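Separin (Saccharomyces cerevisiae, PDB 5U1T) cleaves the Mcd1/Scc1 subunit of cohesin as a caspase-like cysteine protease at the onset of anaphase, and is held inactive by securin for most of the cell cycle. Local coordinates at residues A[1291-1296]-A[1309-1314]; A[1260-1265]-A[1337-1342]; A[961-966]-A[1286-1291]; A[1146-1151]-A[1243-1248]. All coordinates share one frame; numbering follows the deposited sequence.

Following the chain from its N terminus, contact 3 opens first, at 961-966, where strand 960-962 runs out of the mixed sheet. Contact 4 then opens and closes within that span: strand 1146-1152 of the same sheet receives the loop that follows helix 1209-1237. Contact 2 begins next, on helix 1252-1269, before contact 3 closes at the start of helix 1287-1294, so these two cross. Contact 1 follows in series, sharing Glu-1291 with contact 3, and lies wholly within the span of contact 2, which closes last on helix 1332-1347. Together they tie four helices to one another and to the sheet; contacts 2 and 4 do not touch.

Contact 1 of 4, residues A[1291-1296]-A[1309-1314]; sequences ELFLKL and DLIYFV
A buried apolar contact joins the C-terminal part of helix 1287-1294 and the residues following it to helix 1303-1320, with Leu-1310 inserted between Leu-1292, Phe-1293 and Leu-1296. The central element is a CH-pi interaction: Leu-1310 CD1 sits 3.5 Å from the centroid of the Phe-1293 ring, only 7° off the ring normal. The two side chains point past one another, each toward the other's backbone, and this brings Leu-1310 CB close to the far end of the ring, 3.6 Å from Phe-1293 CZ. The rim is met separately. Val-1314 CG2 lies in the ring plane, 3.7 Å from Phe-1293 CE1, and Ile-1311 CD1 approaches near that plane at CE2. Beside the ring, Leu-1292 CB comes to 3.7 Å from Leu-1310 CD1. Leu-1296 meets the same methyl tip to tip, CD1 to CD1 at 4.0 Å. Phe-1258 of helix 1252-1269 also touches the Phe-1293 ring, while Glu-1291 points away to form salt bridges with Arg-1155 and Arg-1157. No hydrogen bond spans the two segments; the match therefore depends on shape and hydrophobic burial, with one leucine methyl covering an aromatic face.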
# COMPACT_ATOMS: atom_id res chain seq x y z
N GLU A 1291 -37.95 -17.95 -51.79
CA GLU A 1291 -37.78 -16.66 -52.45
C GLU A 1291 -36.38 -16.47 -53.01
O GLU A 1291 -36.17 -15.73 -53.96
CB GLU A 1291 -38.08 -15.50 -51.50
CG GLU A 1291 -39.55 -15.31 -51.22
CD GLU A 1291 -39.81 -14.33 -50.09
OE1 GLU A 1291 -40.97 -14.23 -49.61
OE2 GLU A 1291 -38.84 -13.66 -49.68
N LEU A 1292 -35.41 -17.15 -52.41
CA LEU A 1292 -34.03 -17.02 -52.86
C LEU A 1292 -33.89 -17.48 -54.30
O LEU A 1292 -33.05 -16.97 -55.03
CB LEU A 1292 -33.09 -17.80 -51.95
CG LEU A 1292 -32.78 -17.21 -50.58
CD1 LEU A 1292 -31.84 -18.12 -49.82
CD2 LEU A 1292 -32.21 -15.82 -50.74
N PHE A 1293 -34.70 -18.46 -54.71
CA PHE A 1293 -34.65 -19.00 -56.06
C PHE A 1293 -35.11 -17.94 -57.06
O PHE A 1293 -34.43 -17.69 -58.05
CB PHE A 1293 -35.51 -20.27 -56.18
CG PHE A 1293 -34.85 -21.48 -55.58
CD1 PHE A 1293 -34.99 -21.76 -54.22
CD2 PHE A 1293 -34.07 -22.32 -56.36
CE1 PHE A 1293 -34.37 -22.84 -53.66
CE2 PHE A 1293 -33.45 -23.41 -55.80
CZ PHE A 1293 -33.60 -23.67 -54.45
N LEU A 1294 -36.24 -17.31 -56.76
CA LEU A 1294 -36.77 -16.20 -57.54
C LEU A 1294 -35.81 -15.03 -57.63
O LEU A 1294 -35.93 -14.18 -58.51
CB LEU A 1294 -38.09 -15.72 -56.95
CG LEU A 1294 -39.25 -16.68 -57.06
CD1 LEU A 1294 -40.58 -15.97 -56.83
CD2 LEU A 1294 -39.21 -17.34 -58.42
N LYS A 1295 -34.85 -14.95 -56.72
CA LYS A 1295 -33.98 -13.80 -56.77
C LYS A 1295 -32.75 -14.07 -57.64
O LYS A 1295 -32.02 -13.15 -57.98
CB LYS A 1295 -33.61 -13.36 -55.34
CG LYS A 1295 -34.76 -12.58 -54.67
CD LYS A 1295 -34.58 -12.36 -53.17
CE LYS A 1295 -35.74 -11.51 -52.62
NZ LYS A 1295 -35.75 -11.35 -51.13
N LEU A 1296 -32.55 -15.31 -58.06
CA LEU A 1296 -31.46 -15.59 -59.00
C LEU A 1296 -31.71 -14.96 -60.40
O LEU A 1296 -32.86 -14.77 -60.82
CB LEU A 1296 -31.27 -17.11 -59.15
CG LEU A 1296 -31.02 -17.94 -57.90
CD1 LEU A 1296 -31.39 -19.39 -58.12
CD2 LEU A 1296 -29.56 -17.81 -57.49
N ASP A 1309 -25.96 -24.43 -55.40
CA ASP A 1309 -25.76 -24.14 -53.99
C ASP A 1309 -27.07 -23.93 -53.25
O ASP A 1309 -27.18 -24.33 -52.10
CB ASP A 1309 -24.88 -22.91 -53.82
CG ASP A 1309 -23.48 -23.13 -54.34
OD1 ASP A 1309 -23.11 -24.31 -54.54
OD2 ASP A 1309 -22.75 -22.14 -54.56
N LEU A 1310 -28.05 -23.28 -53.88
CA LEU A 1310 -29.38 -23.19 -53.28
C LEU A 1310 -30.00 -24.55 -53.08
O LEU A 1310 -30.69 -24.77 -52.09
CB LEU A 1310 -30.31 -22.35 -54.13
CG LEU A 1310 -30.38 -20.88 -53.78
CD1 LEU A 1310 -31.68 -20.32 -54.28
CD2 LEU A 1310 -30.27 -20.69 -52.29
N ILE A 1311 -29.78 -25.46 -54.03
CA ILE A 1311 -30.34 -26.81 -53.95
C ILE A 1311 -29.76 -27.47 -52.71
O ILE A 1311 -30.50 -27.98 -51.86
CB ILE A 1311 -30.02 -27.68 -55.21
CG1 ILE A 1311 -30.27 -26.91 -56.51
CG2 ILE A 1311 -30.80 -28.95 -55.20
CD1 ILE A 1311 -31.63 -26.92 -56.97
N TYR A 1312 -28.44 -27.44 -52.61
CA TYR A 1312 -27.72 -27.99 -51.48
C TYR A 1312 -28.27 -27.50 -50.15
O TYR A 1312 -28.43 -28.27 -49.20
CB TYR A 1312 -26.25 -27.64 -51.57
CG TYR A 1312 -25.54 -28.34 -52.69
CD1 TYR A 1312 -26.13 -29.42 -53.34
CD2 TYR A 1312 -24.27 -27.93 -53.09
CE1 TYR A 1312 -25.48 -30.07 -54.36
CE2 TYR A 1312 -23.59 -28.57 -54.12
CZ TYR A 1312 -24.20 -29.64 -54.75
OH TYR A 1312 -23.52 -30.29 -55.78
N PHE A 1313 -28.55 -26.21 -50.12
CA PHE A 1313 -29.09 -25.58 -48.94
C PHE A 1313 -30.44 -26.19 -48.59
O PHE A 1313 -30.68 -26.57 -47.44
CB PHE A 1313 -29.21 -24.07 -49.16
CG PHE A 1313 -29.74 -23.34 -47.97
CD1 PHE A 1313 -29.06 -23.41 -46.75
CD2 PHE A 1313 -30.90 -22.61 -48.05
CE1 PHE A 1313 -29.55 -22.75 -45.63
CE2 PHE A 1313 -31.40 -21.94 -46.95
CZ PHE A 1313 -30.72 -22.02 -45.72
N VAL A 1314 -31.31 -26.31 -49.60
CA VAL A 1314 -32.64 -26.84 -49.37
C VAL A 1314 -32.60 -28.34 -49.02
O VAL A 1314 -33.24 -28.78 -48.06
CB VAL A 1314 -33.55 -26.58 -50.59
CG1 VAL A 1314 -34.96 -27.05 -50.31
CG2 VAL A 1314 -33.56 -25.09 -50.90

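Contact 2 of 4, residues A[1260-1265]-A[1337-1342]; sequences DKFYEI and VQLEEQ
The Phe-1262 ring meets Leu-1339 at its rim, Leu-1339 CD2 lying near the ring plane 4.1 Å from Phe-1262 CD1. Another part of that rim is turned to the neighbouring Tyr-1263, whose ring carries Phe-1262 CD2 over the centre of one face, 4.0 Å above the plane. Segments 1260-1265 and 1337-1342, on helices 1252-1269 and 1332-1347, run antiparallel (176°), their axes 10.3 Å apart at closest. Leu-1339 also packs on Ile-1311 and Phe-1293, so this helix pair adjoins the helices of contact 1. Ile-1265 fills the middle. Its CG1 passes Gln-1338 CB at 3.9 Å, and both CG1 and CG2 lie beside the amide oxygen. That oxygen, Gln-1338 OE1, takes its hydrogen bond from Asn-1269 ND2 and not from across the interface. Ile-1265 CD1 also reaches Gln-1342 CG, at 4.0 Å. In Gln-1342 a chi2 of -43° turns CD toward Lys-1261, whose side chain it crosses at about a right angle. Gln-1342 OE1 lies 3.6 Å from Lys-1261 CG. Lys-1261 NZ remains 6.6 Å from Glu-1341 OE2, a separation at which opposite charges could give at most a mild attraction. The interface is thus graded: hydrocarbon against aromatic rim on the buried side, amide oxygens and methylenes of the glutamines against hydrocarbon on the more exposed side, and no hydrogen bond between the two segments.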
# COMPACT_ATOMS: atom_id res chain seq x y z
N ASP A 1260 -46.16 -23.46 -55.60
CA ASP A 1260 -46.84 -24.67 -56.06
C ASP A 1260 -45.92 -25.49 -56.96
O ASP A 1260 -45.79 -26.71 -56.79
CB ASP A 1260 -48.12 -24.33 -56.81
CG ASP A 1260 -49.28 -23.99 -55.88
OD1 ASP A 1260 -49.19 -24.26 -54.68
OD2 ASP A 1260 -50.29 -23.45 -56.38
N LYS A 1261 -45.29 -24.82 -57.91
CA LYS A 1261 -44.42 -25.47 -58.88
C LYS A 1261 -43.16 -26.05 -58.23
O LYS A 1261 -42.83 -27.23 -58.41
CB LYS A 1261 -44.04 -24.49 -59.99
CG LYS A 1261 -45.21 -24.13 -60.90
CD LYS A 1261 -45.61 -25.30 -61.76
CE LYS A 1261 -46.55 -24.84 -62.86
NZ LYS A 1261 -46.61 -25.77 -64.05
N PHE A 1262 -42.47 -25.18 -57.50
CA PHE A 1262 -41.34 -25.52 -56.67
C PHE A 1262 -41.59 -26.82 -55.92
O PHE A 1262 -40.82 -27.76 -56.05
CB PHE A 1262 -41.06 -24.36 -55.68
CG PHE A 1262 -40.02 -24.69 -54.65
CD1 PHE A 1262 -38.67 -24.63 -54.96
CD2 PHE A 1262 -40.40 -25.04 -53.35
CE1 PHE A 1262 -37.71 -24.93 -54.00
CE2 PHE A 1262 -39.45 -25.35 -52.39
CZ PHE A 1262 -38.10 -25.30 -52.72
N TYR A 1263 -42.67 -26.89 -55.16
CA TYR A 1263 -42.97 -28.12 -54.42
C TYR A 1263 -43.27 -29.29 -55.35
O TYR A 1263 -42.82 -30.40 -55.08
CB TYR A 1263 -44.11 -27.91 -53.44
CG TYR A 1263 -43.63 -27.30 -52.14
CD1 TYR A 1263 -42.82 -28.02 -51.27
CD2 TYR A 1263 -43.96 -26.00 -51.81
CE1 TYR A 1263 -42.37 -27.45 -50.08
CE2 TYR A 1263 -43.52 -25.42 -50.64
CZ TYR A 1263 -42.72 -26.15 -49.78
OH TYR A 1263 -42.30 -25.55 -48.62
N GLU A 1264 -44.00 -29.06 -56.43
CA GLU A 1264 -44.25 -30.15 -57.36
C GLU A 1264 -42.90 -30.67 -57.86
O GLU A 1264 -42.65 -31.88 -57.85
CB GLU A 1264 -45.13 -29.70 -58.52
CG GLU A 1264 -45.00 -30.53 -59.81
CD GLU A 1264 -45.41 -29.71 -61.06
OE1 GLU A 1264 -45.70 -28.49 -60.90
OE2 GLU A 1264 -45.47 -30.26 -62.19
N ILE A 1265 -42.03 -29.75 -58.24
CA ILE A 1265 -40.70 -30.15 -58.69
C ILE A 1265 -39.93 -30.99 -57.65
O ILE A 1265 -39.33 -32.01 -58.00
CB ILE A 1265 -39.88 -28.92 -59.10
CG1 ILE A 1265 -40.48 -28.32 -60.38
CG2 ILE A 1265 -38.42 -29.29 -59.31
CD1 ILE A 1265 -40.15 -26.90 -60.60
N VAL A 1337 -33.44 -28.23 -65.04
CA VAL A 1337 -34.26 -27.78 -66.15
C VAL A 1337 -35.54 -27.13 -65.67
O VAL A 1337 -35.87 -26.02 -66.09
CB VAL A 1337 -34.61 -28.95 -67.10
CG1 VAL A 1337 -35.77 -28.58 -68.01
CG2 VAL A 1337 -33.39 -29.36 -67.91
N GLN A 1338 -36.28 -27.82 -64.81
CA GLN A 1338 -37.58 -27.34 -64.35
C GLN A 1338 -37.48 -26.09 -63.45
O GLN A 1338 -38.34 -25.22 -63.50
CB GLN A 1338 -38.32 -28.46 -63.61
CG GLN A 1338 -38.92 -29.53 -64.51
CD GLN A 1338 -39.21 -30.85 -63.78
OE1 GLN A 1338 -39.04 -30.95 -62.57
NE2 GLN A 1338 -39.63 -31.87 -64.52
N LEU A 1339 -36.45 -25.99 -62.61
CA LEU A 1339 -36.34 -24.82 -61.74
C LEU A 1339 -35.95 -23.58 -62.52
O LEU A 1339 -36.49 -22.50 -62.28
CB LEU A 1339 -35.34 -25.04 -60.62
CG LEU A 1339 -35.85 -25.78 -59.39
CD1 LEU A 1339 -34.65 -26.14 -58.57
CD2 LEU A 1339 -36.82 -24.94 -58.59
N GLU A 1340 -35.01 -23.75 -63.45
CA GLU A 1340 -34.59 -22.67 -64.34
C GLU A 1340 -35.73 -22.17 -65.19
O GLU A 1340 -35.84 -20.98 -65.46
CB GLU A 1340 -33.47 -23.13 -65.26
CG GLU A 1340 -33.02 -22.07 -66.24
CD GLU A 1340 -31.63 -22.32 -66.74
OE1 GLU A 1340 -31.17 -23.47 -66.62
OE2 GLU A 1340 -30.99 -21.36 -67.23
N GLU A 1341 -36.57 -23.10 -65.61
CA GLU A 1341 -37.76 -22.78 -66.38
C GLU A 1341 -38.66 -21.87 -65.57
O GLU A 1341 -38.98 -20.76 -65.99
CB GLU A 1341 -38.48 -24.07 -66.79
CG GLU A 1341 -39.67 -23.92 -67.71
CD GLU A 1341 -40.40 -25.26 -67.92
OE1 GLU A 1341 -39.80 -26.36 -67.69
OE2 GLU A 1341 -41.60 -25.21 -68.32
N GLN A 1342 -39.06 -22.33 -64.38
CA GLN A 1342 -39.95 -21.53 -63.55
C GLN A 1342 -39.32 -20.17 -63.15
O GLN A 1342 -40.03 -19.18 -63.01
CB GLN A 1342 -40.37 -22.31 -62.30
CG GLN A 1342 -41.23 -23.54 -62.55
CD GLN A 1342 -42.32 -23.32 -63.60
OE1 GLN A 1342 -43.24 -22.51 -63.42
NE2 GLN A 1342 -42.22 -24.05 -64.71

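Contact 3 of 4, residues A[961-966]-A[1286-1291]; sequences GIPSSL and EDWVIE
Glu-1286 lays its carboxylate end alongside the CB-CG edge of Pro-963, at a slant, the turn at CG (chi2 -98°) bringing CD to 3.9 Å from Pro-963 CG. One carboxylate oxygen, OE1, lies beside that proline carbon, while OE2 faces Leu-966 CD2 at 3.6 Å. Two hydrogen bonds add direction to this packing. Trp-1288 NE1 donates to Pro-963 O over 2.6 Å, with the acceptor close to the indole plane and the donor almost in line with the carbonyl, yet the bond is bent at the hydrogen (145°). CG of Trp-1288 occupies the crowded position between the backbone N and the carbonyl carbon (chi1 67°), and Val-1289 CG2 lies over one face of the indole. The second bond, by contrast, is nearly straight: Glu-1286 N donates to Ser-964 O at 2.7 Å, approaching from above the carbonyl plane. Consecutive carbonyls of the loop thus bind an indole N-H and a main-chain N-H. Beyond the two segments, Leu-966 pairs through its backbone with Lys-1284, and Ile-962 with His-1160 of the sheet. What results is a strand-to-helix junction: a chain leaving strand 960-962 through a cis peptide bond before Pro-963 docks at the start of helix 1287-1294, where Glu-1286 holds the N-cap position.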
# COMPACT_ATOMS: atom_id res chain seq x y z
N GLY A 961 -29.47 -22.22 -41.37
CA GLY A 961 -30.34 -21.09 -41.25
C GLY A 961 -31.46 -21.27 -40.27
O GLY A 961 -31.68 -22.32 -39.75
N ILE A 962 -32.17 -20.19 -40.02
CA ILE A 962 -33.24 -20.18 -39.05
C ILE A 962 -34.14 -19.00 -39.35
O ILE A 962 -33.67 -17.98 -39.73
CB ILE A 962 -32.65 -20.10 -37.63
CG1 ILE A 962 -33.71 -19.98 -36.57
CG2 ILE A 962 -31.69 -18.96 -37.50
CD1 ILE A 962 -33.35 -20.73 -35.33
N PRO A 963 -35.44 -19.13 -39.18
CA PRO A 963 -36.20 -20.32 -39.49
C PRO A 963 -36.07 -20.76 -40.91
O PRO A 963 -36.14 -19.99 -41.83
CB PRO A 963 -37.62 -19.85 -39.27
CG PRO A 963 -37.58 -18.44 -39.68
CD PRO A 963 -36.21 -17.92 -39.41
N SER A 964 -35.91 -22.05 -41.08
CA SER A 964 -35.75 -22.61 -42.39
C SER A 964 -36.89 -23.55 -42.70
O SER A 964 -37.28 -23.69 -43.83
CB SER A 964 -34.42 -23.33 -42.43
OG SER A 964 -34.40 -24.29 -41.41
N SER A 965 -37.44 -24.18 -41.67
CA SER A 965 -38.51 -25.12 -41.81
C SER A 965 -39.71 -24.67 -41.01
O SER A 965 -39.58 -24.10 -39.95
CB SER A 965 -38.02 -26.49 -41.39
OG SER A 965 -39.02 -27.48 -41.45
N LEU A 966 -40.89 -24.95 -41.52
CA LEU A 966 -42.12 -24.74 -40.80
C LEU A 966 -42.41 -25.89 -39.87
O LEU A 966 -42.31 -27.03 -40.24
CB LEU A 966 -43.27 -24.62 -41.79
CG LEU A 966 -43.47 -23.26 -42.42
CD1 LEU A 966 -44.39 -23.35 -43.61
CD2 LEU A 966 -44.07 -22.34 -41.38
N GLU A 1286 -39.42 -22.79 -45.30
CA GLU A 1286 -39.88 -21.40 -45.15
C GLU A 1286 -39.89 -20.61 -46.46
O GLU A 1286 -39.10 -20.87 -47.37
CB GLU A 1286 -39.01 -20.69 -44.12
CG GLU A 1286 -39.48 -20.87 -42.70
CD GLU A 1286 -40.30 -19.69 -42.21
OE1 GLU A 1286 -39.89 -18.53 -42.47
OE2 GLU A 1286 -41.35 -19.92 -41.57
N ASP A 1287 -40.78 -19.62 -46.56
CA ASP A 1287 -40.93 -18.87 -47.80
C ASP A 1287 -39.66 -18.16 -48.24
O ASP A 1287 -39.36 -18.11 -49.44
CB ASP A 1287 -42.05 -17.83 -47.69
CG ASP A 1287 -43.42 -18.43 -47.83
OD1 ASP A 1287 -43.52 -19.64 -48.12
OD2 ASP A 1287 -44.40 -17.69 -47.65
N TRP A 1288 -38.92 -17.61 -47.28
CA TRP A 1288 -37.80 -16.76 -47.64
C TRP A 1288 -36.71 -17.59 -48.29
O TRP A 1288 -35.88 -17.06 -49.01
CB TRP A 1288 -37.25 -16.00 -46.43
CG TRP A 1288 -36.59 -16.86 -45.40
CD1 TRP A 1288 -37.19 -17.40 -44.31
CD2 TRP A 1288 -35.21 -17.28 -45.36
NE1 TRP A 1288 -36.28 -18.13 -43.58
CE2 TRP A 1288 -35.06 -18.08 -44.20
CE3 TRP A 1288 -34.09 -17.06 -46.17
CZ2 TRP A 1288 -33.83 -18.65 -43.83
CZ3 TRP A 1288 -32.87 -17.64 -45.81
CH2 TRP A 1288 -32.76 -18.43 -44.65
N VAL A 1289 -36.71 -18.89 -48.03
CA VAL A 1289 -35.76 -19.80 -48.66
C VAL A 1289 -36.15 -20.04 -50.12
O VAL A 1289 -35.30 -20.03 -51.01
CB VAL A 1289 -35.68 -21.15 -47.92
CG1 VAL A 1289 -34.78 -22.13 -48.66
CG2 VAL A 1289 -35.22 -20.94 -46.47
N ILE A 1290 -37.44 -20.26 -50.32
CA ILE A 1290 -38.01 -20.39 -51.65
C ILE A 1290 -37.77 -19.11 -52.43
O ILE A 1290 -37.38 -19.18 -53.59
CB ILE A 1290 -39.53 -20.70 -51.58
CG1 ILE A 1290 -39.76 -21.93 -50.69
CG2 ILE A 1290 -40.12 -20.94 -52.97
CD1 ILE A 1290 -41.23 -22.25 -50.46
N GLU A 1291 -37.95 -17.95 -51.79
CA GLU A 1291 -37.78 -16.66 -52.45
C GLU A 1291 -36.38 -16.47 -53.01
O GLU A 1291 -36.17 -15.73 -53.96
CB GLU A 1291 -38.08 -15.50 -51.50
CG GLU A 1291 -39.55 -15.31 -51.22
CD GLU A 1291 -39.81 -14.33 -50.09
OE1 GLU A 1291 -40.97 -14.23 -49.61
OE2 GLU A 1291 -38.84 -13.66 -49.68

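Contact 4 of 4, residues A[1146-1151]-A[1243-1248]; sequences LLLSKL and GFFSPE
A cation-pi and CH-pi pair between Lys-1150 and Phe-1244 fastens the loop after helix 1209-1237 against one face of the mixed sheet. Lys-1150 CE stands over the centre of the phenyl ring, 3.8 Å from its centroid and 5° off the normal. Its ammonium NZ lies over the same face but farther from the middle, at 4.3 Å from the centroid. The lysine gets there by leaving the strand with CG anti to the backbone N (chi1 -167°) and then bending at CD (chi3 -59°), which places CE above the ring; meanwhile the ring tip, Phe-1244 CZ, reaches back to Lys-1150 CB. The carbonyl oxygen of Phe-1244 is nearer to the charge than the ring centre, Phe-1244 O lying 3.5 Å from Lys-1150 NZ. Ring face and carbonyl together probably help to accommodate the positive charge of this buried lysine. Phe-1244 also reaches the strand itself: Ser-1149 C lies in the ring plane, 3.7 Å from CE2, and Leu-1148 CB approaches CE2 obliquely at 3.8 Å. Leu-1148 divides its contacts, since its CD1 meets Phe-1245 CE2 at 3.6 Å. Within the sheet, strand 1146-1152 runs between antiparallel strands 1132-1139 and 1157-1163; Phe-1245 packs on Ile-1135 of the former and Phe-1244 on Thr-1159 of the latter.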
# COMPACT_ATOMS: atom_id res chain seq x y z
N LEU A 1146 -18.92 -17.13 -40.64
CA LEU A 1146 -19.52 -15.83 -40.92
C LEU A 1146 -20.98 -15.90 -40.50
O LEU A 1146 -21.61 -16.96 -40.54
CB LEU A 1146 -19.38 -15.45 -42.38
CG LEU A 1146 -19.73 -14.01 -42.75
CD1 LEU A 1146 -18.69 -13.04 -42.22
CD2 LEU A 1146 -19.86 -13.88 -44.26
N LEU A 1147 -21.52 -14.77 -40.08
CA LEU A 1147 -22.84 -14.72 -39.49
C LEU A 1147 -23.64 -13.59 -40.08
O LEU A 1147 -23.31 -12.42 -39.87
CB LEU A 1147 -22.76 -14.54 -37.97
CG LEU A 1147 -22.10 -15.58 -37.08
CD1 LEU A 1147 -22.28 -15.13 -35.65
CD2 LEU A 1147 -22.70 -16.95 -37.30
N LEU A 1148 -24.70 -13.93 -40.80
CA LEU A 1148 -25.60 -12.93 -41.35
C LEU A 1148 -26.96 -12.99 -40.66
O LEU A 1148 -27.45 -14.06 -40.34
CB LEU A 1148 -25.76 -13.16 -42.86
CG LEU A 1148 -24.48 -13.39 -43.67
CD1 LEU A 1148 -24.81 -13.56 -45.14
CD2 LEU A 1148 -23.51 -12.24 -43.46
N SER A 1149 -27.56 -11.83 -40.42
CA SER A 1149 -28.96 -11.78 -40.02
C SER A 1149 -29.62 -10.68 -40.80
O SER A 1149 -28.95 -9.77 -41.28
CB SER A 1149 -29.11 -11.54 -38.52
OG SER A 1149 -28.52 -12.59 -37.79
N LYS A 1150 -30.93 -10.75 -40.93
CA LYS A 1150 -31.64 -9.76 -41.71
C LYS A 1150 -32.93 -9.43 -41.02
O LYS A 1150 -33.57 -10.29 -40.41
CB LYS A 1150 -31.92 -10.25 -43.14
CG LYS A 1150 -32.38 -9.15 -44.09
CD LYS A 1150 -33.26 -9.70 -45.21
CE LYS A 1150 -32.54 -10.76 -46.04
NZ LYS A 1150 -33.45 -11.67 -46.82
N LEU A 1151 -33.31 -8.17 -41.12
CA LEU A 1151 -34.49 -7.67 -40.46
C LEU A 1151 -35.31 -6.89 -41.48
O LEU A 1151 -34.91 -5.82 -41.92
CB LEU A 1151 -34.08 -6.80 -39.29
CG LEU A 1151 -35.07 -6.57 -38.17
CD1 LEU A 1151 -34.32 -6.46 -36.84
CD2 LEU A 1151 -35.91 -5.33 -38.44
N GLY A 1243 -28.13 -13.88 -52.51
CA GLY A 1243 -29.49 -13.38 -52.56
C GLY A 1243 -30.08 -12.90 -51.25
O GLY A 1243 -31.11 -12.21 -51.24
N PHE A 1244 -29.42 -13.25 -50.14
CA PHE A 1244 -29.80 -12.78 -48.81
C PHE A 1244 -29.64 -11.26 -48.78
O PHE A 1244 -30.35 -10.57 -48.05
CB PHE A 1244 -28.92 -13.47 -47.75
CG PHE A 1244 -29.41 -13.31 -46.32
CD1 PHE A 1244 -30.46 -14.09 -45.84
CD2 PHE A 1244 -28.80 -12.43 -45.45
CE1 PHE A 1244 -30.90 -13.97 -44.54
CE2 PHE A 1244 -29.23 -12.31 -44.13
CZ PHE A 1244 -30.27 -13.08 -43.67
N PHE A 1245 -28.72 -10.76 -49.59
CA PHE A 1245 -28.45 -9.33 -49.67
C PHE A 1245 -29.30 -8.61 -50.70
O PHE A 1245 -29.28 -7.37 -50.78
CB PHE A 1245 -26.97 -9.09 -49.99
CG PHE A 1245 -26.07 -9.41 -48.85
CD1 PHE A 1245 -25.84 -8.46 -47.86
CD2 PHE A 1245 -25.49 -10.66 -48.75
CE1 PHE A 1245 -25.02 -8.74 -46.79
CE2 PHE A 1245 -24.67 -10.97 -47.69
CZ PHE A 1245 -24.43 -10.01 -46.71
N SER A 1246 -30.05 -9.37 -51.49
CA SER A 1246 -30.76 -8.80 -52.62
C SER A 1246 -31.83 -7.79 -52.19
O SER A 1246 -32.62 -8.05 -51.27
CB SER A 1246 -31.39 -9.89 -53.49
OG SER A 1246 -32.40 -9.35 -54.32
N PRO A 1247 -31.84 -6.63 -52.85
CA PRO A 1247 -32.79 -5.56 -52.58
C PRO A 1247 -34.16 -5.84 -53.19
O PRO A 1247 -35.05 -5.03 -52.97
CB PRO A 1247 -32.15 -4.35 -53.24
CG PRO A 1247 -31.35 -4.93 -54.34
CD PRO A 1247 -30.82 -6.22 -53.84
N GLU A 1248 -34.33 -6.96 -53.91
CA GLU A 1248 -35.57 -7.26 -54.62
C GLU A 1248 -36.70 -7.74 -53.70
O GLU A 1248 -36.47 -8.53 -52.79
CB GLU A 1248 -35.32 -8.34 -55.67
CG GLU A 1248 -34.44 -7.93 -56.83
CD GLU A 1248 -34.32 -9.02 -57.91
OE1 GLU A 1248 -35.22 -9.89 -58.00
OE2 GLU A 1248 -33.33 -9.01 -58.67